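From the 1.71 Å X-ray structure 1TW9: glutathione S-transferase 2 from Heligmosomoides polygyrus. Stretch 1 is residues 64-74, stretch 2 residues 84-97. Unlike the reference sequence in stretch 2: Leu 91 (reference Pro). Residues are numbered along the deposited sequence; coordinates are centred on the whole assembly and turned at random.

Stretch 1 (64-74) SQAICRYLAKT
Stretch 2, residues 84-97: ESALIDSLADAYTD

The two helices are held together by long polar side chains and water, not by interlocking hydrophobic side chains. Their axes come no closer than 11.9 Å, and only 287 Å² is buried between them, both sides summed. Both stretches are helical throughout, with phi near -60° and psi near -45° and regular i to i+4 backbone hydrogen bonds. The helices run nearly antiparallel, at 155° between their N-to-C directions.

Three rungs, spaced one helical turn apart, set the register. Gln 65 CA lies 7.9 Å from Ala 92 CA, Arg 69 CA 8.2 Å from Asp 89 CA, and Lys 73 CA 8.8 Å from Ser 85 CA. Gln 65, Arg 69 and Lys 73 each have enough length to cross the gap.

The middle rung is a buried salt bridge. Arg 69 points toward the other helix with chi1 and chi2 t, chi3 m and chi4 93°. Arg 69 NE donates to Asp 89 OD1 at 2.8 Å, with a nearly straight N-H...O angle of 172°. The carboxylate meets the edge of the guanidinium, near its plane. Asp 89 leaves its helix sideways, but chi1 m and chi2 -17° bring its end nearer. The opposite charges compensate each other in this buried place. Arg 69 NH1 and Asp 89 OD2 are hydrogen-bonded elsewhere in the structure.

Gln 65 is the residue most covered by the other stretch, 81 Å². It points toward stretch 2 with chi1 m, chi2 t and chi3 0°. Gln 65 NE2 donates to the backbone Ala 92 O at 3.1 Å. Gln 65 NE2 also lies 3.1 Å from Thr 96 OG1. Gln 65 OE1 sits 3.6 Å from Ala 92 CB, whose small methyl points toward stretch 1.

Two waters approach Gln 65 OE1. Water 1 lies 2.9 Å from both Gln 65 OE1 and Asp 89 O, and accepts a weak bond from Arg 69 NH2 at 2.8 Å. Water 2 donates to Gln 65 OE1 at 2.9 Å and to Asp 93 OD1 at 2.7 Å. It also bonds Thr 96 OG1 at 2.8 Å. Water 2 links Asp 93 (chi1 -86°, chi2 -15°) and Thr 96 (chi1 m) to Gln 65.

At the other end, exposed Lys 73 starts sideways. With chi1 m, chi2 and chi3 t and chi4 m, its end comes nearer. Lys 73 NZ donates to Ser 85 OG at 2.9 Å. Ser 85 is buried, points toward stretch 1 and has chi1 t; the hydroxyl oxygen accepts from the ammonium, and the length of Lys 73 lets it reach a serine held close to its own helix.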

# COMPACT_ATOMS: atom_id res chain seq x y z
N SER A 64 -7.76 -3.25 -1.71
CA SER A 64 -7.91 -2.29 -2.80
C SER A 64 -6.66 -1.97 -3.57
O SER A 64 -6.60 -2.11 -4.75
CB SER A 64 -8.46 -0.96 -2.20
OG SER A 64 -8.84 -0.15 -3.29
N GLN A 65 -5.65 -1.47 -2.88
CA GLN A 65 -4.46 -1.05 -3.60
C GLN A 65 -3.69 -2.27 -4.14
O GLN A 65 -3.07 -2.16 -5.18
CB GLN A 65 -3.52 -0.22 -2.75
CG GLN A 65 -4.05 1.20 -2.63
CD GLN A 65 -3.12 2.29 -2.18
OE1 GLN A 65 -1.90 2.11 -1.89
NE2 GLN A 65 -3.75 3.48 -2.00
N ALA A 66 -3.75 -3.41 -3.47
CA ALA A 66 -3.05 -4.63 -3.98
C ALA A 66 -3.67 -5.09 -5.33
O ALA A 66 -2.98 -5.48 -6.23
CB ALA A 66 -3.11 -5.71 -3.00
N ILE A 67 -4.97 -5.03 -5.34
CA ILE A 67 -5.78 -5.30 -6.51
C ILE A 67 -5.44 -4.35 -7.67
O ILE A 67 -5.16 -4.79 -8.80
CB ILE A 67 -7.26 -5.27 -6.14
CG1 ILE A 67 -7.65 -6.46 -5.24
CG2 ILE A 67 -8.06 -5.28 -7.40
CD1 ILE A 67 -9.04 -6.29 -4.71
N CYS A 68 -5.45 -3.05 -7.40
CA CYS A 68 -5.22 -2.03 -8.44
C CYS A 68 -3.81 -2.19 -9.00
O CYS A 68 -3.64 -2.16 -10.17
CB CYS A 68 -5.35 -0.64 -7.84
SG CYS A 68 -7.09 -0.33 -7.59
N ARG A 69 -2.82 -2.34 -8.12
CA ARG A 69 -1.41 -2.46 -8.57
C ARG A 69 -1.25 -3.71 -9.39
O ARG A 69 -0.66 -3.67 -10.45
CB ARG A 69 -0.49 -2.46 -7.41
CG ARG A 69 0.96 -2.54 -7.73
CD ARG A 69 1.91 -2.64 -6.56
NE ARG A 69 1.69 -1.61 -5.58
CZ ARG A 69 0.91 -1.69 -4.50
NH1 ARG A 69 0.37 -2.85 -4.10
NH2 ARG A 69 0.78 -0.61 -3.75
N TYR A 70 -1.84 -4.80 -8.96
CA TYR A 70 -1.80 -6.04 -9.72
C TYR A 70 -2.38 -5.89 -11.16
O TYR A 70 -1.76 -6.26 -12.14
CB TYR A 70 -2.54 -7.15 -8.96
CG TYR A 70 -2.77 -8.39 -9.81
CD1 TYR A 70 -1.71 -9.31 -10.01
CD2 TYR A 70 -3.97 -8.68 -10.42
CE1 TYR A 70 -1.83 -10.34 -10.80
CE2 TYR A 70 -4.07 -9.74 -11.18
CZ TYR A 70 -3.05 -10.61 -11.33
OH TYR A 70 -3.29 -11.69 -12.20
N LEU A 71 -3.61 -5.37 -11.23
CA LEU A 71 -4.28 -5.11 -12.49
C LEU A 71 -3.50 -4.15 -13.30
O LEU A 71 -3.27 -4.37 -14.48
CB LEU A 71 -5.67 -4.59 -12.22
CG LEU A 71 -6.63 -5.59 -11.67
CD1 LEU A 71 -7.96 -4.90 -11.32
CD2 LEU A 71 -6.80 -6.88 -12.55
N ALA A 72 -2.97 -3.11 -12.66
CA ALA A 72 -2.17 -2.10 -13.40
C ALA A 72 -0.87 -2.63 -14.00
O ALA A 72 -0.58 -2.38 -15.13
CB ALA A 72 -1.89 -0.91 -12.54
N LYS A 73 -0.21 -3.54 -13.31
CA LYS A 73 0.98 -4.18 -13.83
C LYS A 73 0.60 -5.15 -14.96
O LYS A 73 1.38 -5.31 -15.92
CB LYS A 73 1.71 -4.86 -12.73
CG LYS A 73 2.40 -3.87 -11.83
CD LYS A 73 3.12 -4.51 -10.58
CE LYS A 73 4.05 -3.57 -9.79
NZ LYS A 73 5.34 -3.21 -10.53
N THR A 74 -0.51 -5.83 -14.79
CA THR A 74 -0.97 -6.75 -15.80
C THR A 74 -1.13 -6.04 -17.11
O THR A 74 -0.81 -6.57 -18.20
CB THR A 74 -2.28 -7.39 -15.35
OG1 THR A 74 -2.05 -8.20 -14.21
CG2 THR A 74 -2.86 -8.34 -16.38
N GLU A 84 9.78 3.90 -11.41
CA GLU A 84 8.51 4.57 -11.67
C GLU A 84 7.39 3.90 -10.90
O GLU A 84 6.50 4.57 -10.34
CB GLU A 84 8.17 4.66 -13.15
CG GLU A 84 9.00 5.62 -13.94
CD GLU A 84 8.46 5.96 -15.31
OE1 GLU A 84 7.44 5.37 -15.72
OE2 GLU A 84 9.06 6.84 -16.00
N SER A 85 7.38 2.57 -10.89
CA SER A 85 6.32 1.89 -10.26
C SER A 85 6.31 2.14 -8.75
O SER A 85 5.22 2.36 -8.13
CB SER A 85 6.41 0.38 -10.52
OG SER A 85 5.32 -0.35 -10.02
N ALA A 86 7.49 2.29 -8.20
CA ALA A 86 7.67 2.60 -6.77
C ALA A 86 7.19 4.05 -6.49
O ALA A 86 6.57 4.30 -5.47
CB ALA A 86 9.08 2.43 -6.35
N LEU A 87 7.49 5.01 -7.36
CA LEU A 87 6.96 6.38 -7.18
C LEU A 87 5.46 6.41 -7.20
O LEU A 87 4.84 7.12 -6.41
CB LEU A 87 7.54 7.27 -8.27
CG LEU A 87 9.03 7.59 -8.10
CD1 LEU A 87 9.52 8.37 -9.34
CD2 LEU A 87 9.41 8.37 -6.82
N ILE A 88 4.89 5.65 -8.12
CA ILE A 88 3.44 5.57 -8.23
C ILE A 88 2.91 5.05 -6.87
O ILE A 88 1.94 5.58 -6.29
CB ILE A 88 3.05 4.68 -9.43
CG1 ILE A 88 3.37 5.40 -10.81
CG2 ILE A 88 1.59 4.17 -9.36
CD1 ILE A 88 3.38 4.49 -12.01
N ASP A 89 3.49 3.95 -6.43
CA ASP A 89 3.15 3.39 -5.12
C ASP A 89 3.22 4.45 -4.04
O ASP A 89 2.34 4.53 -3.18
CB ASP A 89 4.06 2.27 -4.70
CG ASP A 89 3.92 1.04 -5.50
OD1 ASP A 89 2.88 0.86 -6.20
OD2 ASP A 89 4.76 0.11 -5.47
N SER A 90 4.29 5.22 -4.04
CA SER A 90 4.51 6.21 -2.98
C SER A 90 3.36 7.24 -3.00
O SER A 90 2.88 7.64 -1.93
CB SER A 90 5.88 6.91 -3.08
OG SER A 90 5.89 7.84 -4.13
N LEU A 91 2.89 7.63 -4.20
CA LEU A 91 1.79 8.61 -4.30
C LEU A 91 0.47 8.00 -3.78
O LEU A 91 -0.34 8.69 -3.18
CB LEU A 91 1.66 9.09 -5.75
CG LEU A 91 2.78 10.11 -6.06
CD1 LEU A 91 2.98 10.07 -7.53
CD2 LEU A 91 2.33 11.45 -5.55
N ALA A 92 0.21 6.71 -4.06
CA ALA A 92 -0.99 6.06 -3.64
C ALA A 92 -0.95 5.92 -2.14
O ALA A 92 -1.99 6.03 -1.49
CB ALA A 92 -1.10 4.75 -4.27
N ASP A 93 0.23 5.68 -1.58
CA ASP A 93 0.32 5.59 -0.13
C ASP A 93 0.14 6.97 0.53
O ASP A 93 -0.44 7.09 1.59
CB ASP A 93 1.68 5.15 0.23
CG ASP A 93 1.85 3.68 0.22
OD1 ASP A 93 0.81 2.96 0.21
OD2 ASP A 93 3.03 3.17 0.34
N ALA A 94 0.69 8.00 -0.06
CA ALA A 94 0.41 9.38 0.40
C ALA A 94 -1.06 9.67 0.34
O ALA A 94 -1.61 10.34 1.21
CB ALA A 94 1.18 10.38 -0.41
N TYR A 95 -1.75 9.16 -0.69
CA TYR A 95 -3.20 9.34 -0.82
C TYR A 95 -3.88 8.73 0.41
O TYR A 95 -4.76 9.33 1.05
CB TYR A 95 -3.71 8.67 -2.14
CG TYR A 95 -5.20 8.65 -2.22
CD1 TYR A 95 -5.94 9.83 -2.41
CD2 TYR A 95 -5.90 7.45 -2.11
CE1 TYR A 95 -7.32 9.77 -2.50
CE2 TYR A 95 -7.24 7.40 -2.16
CZ TYR A 95 -7.96 8.57 -2.34
OH TYR A 95 -9.31 8.49 -2.42
N THR A 96 -3.53 7.47 0.70
CA THR A 96 -4.07 6.76 1.84
C THR A 96 -3.93 7.54 3.12
O THR A 96 -4.85 7.60 3.92
CB THR A 96 -3.40 5.39 1.98
OG1 THR A 96 -3.77 4.61 0.87
CG2 THR A 96 -3.91 4.58 3.19
N ASP A 97 -2.73 8.07 3.36
CA ASP A 97 -2.50 8.91 4.54
C ASP A 97 -3.40 10.13 4.58
O ASP A 97 -4.04 10.42 5.59
CB ASP A 97 -1.04 9.40 4.56
CG ASP A 97 -0.06 8.29 4.85
OD1 ASP A 97 -0.46 7.26 5.41
OD2 ASP A 97 1.17 8.39 4.57
O HOH W 1 0.83 2.07 -2.92
O HOH W 2 -1.72 2.64 0.94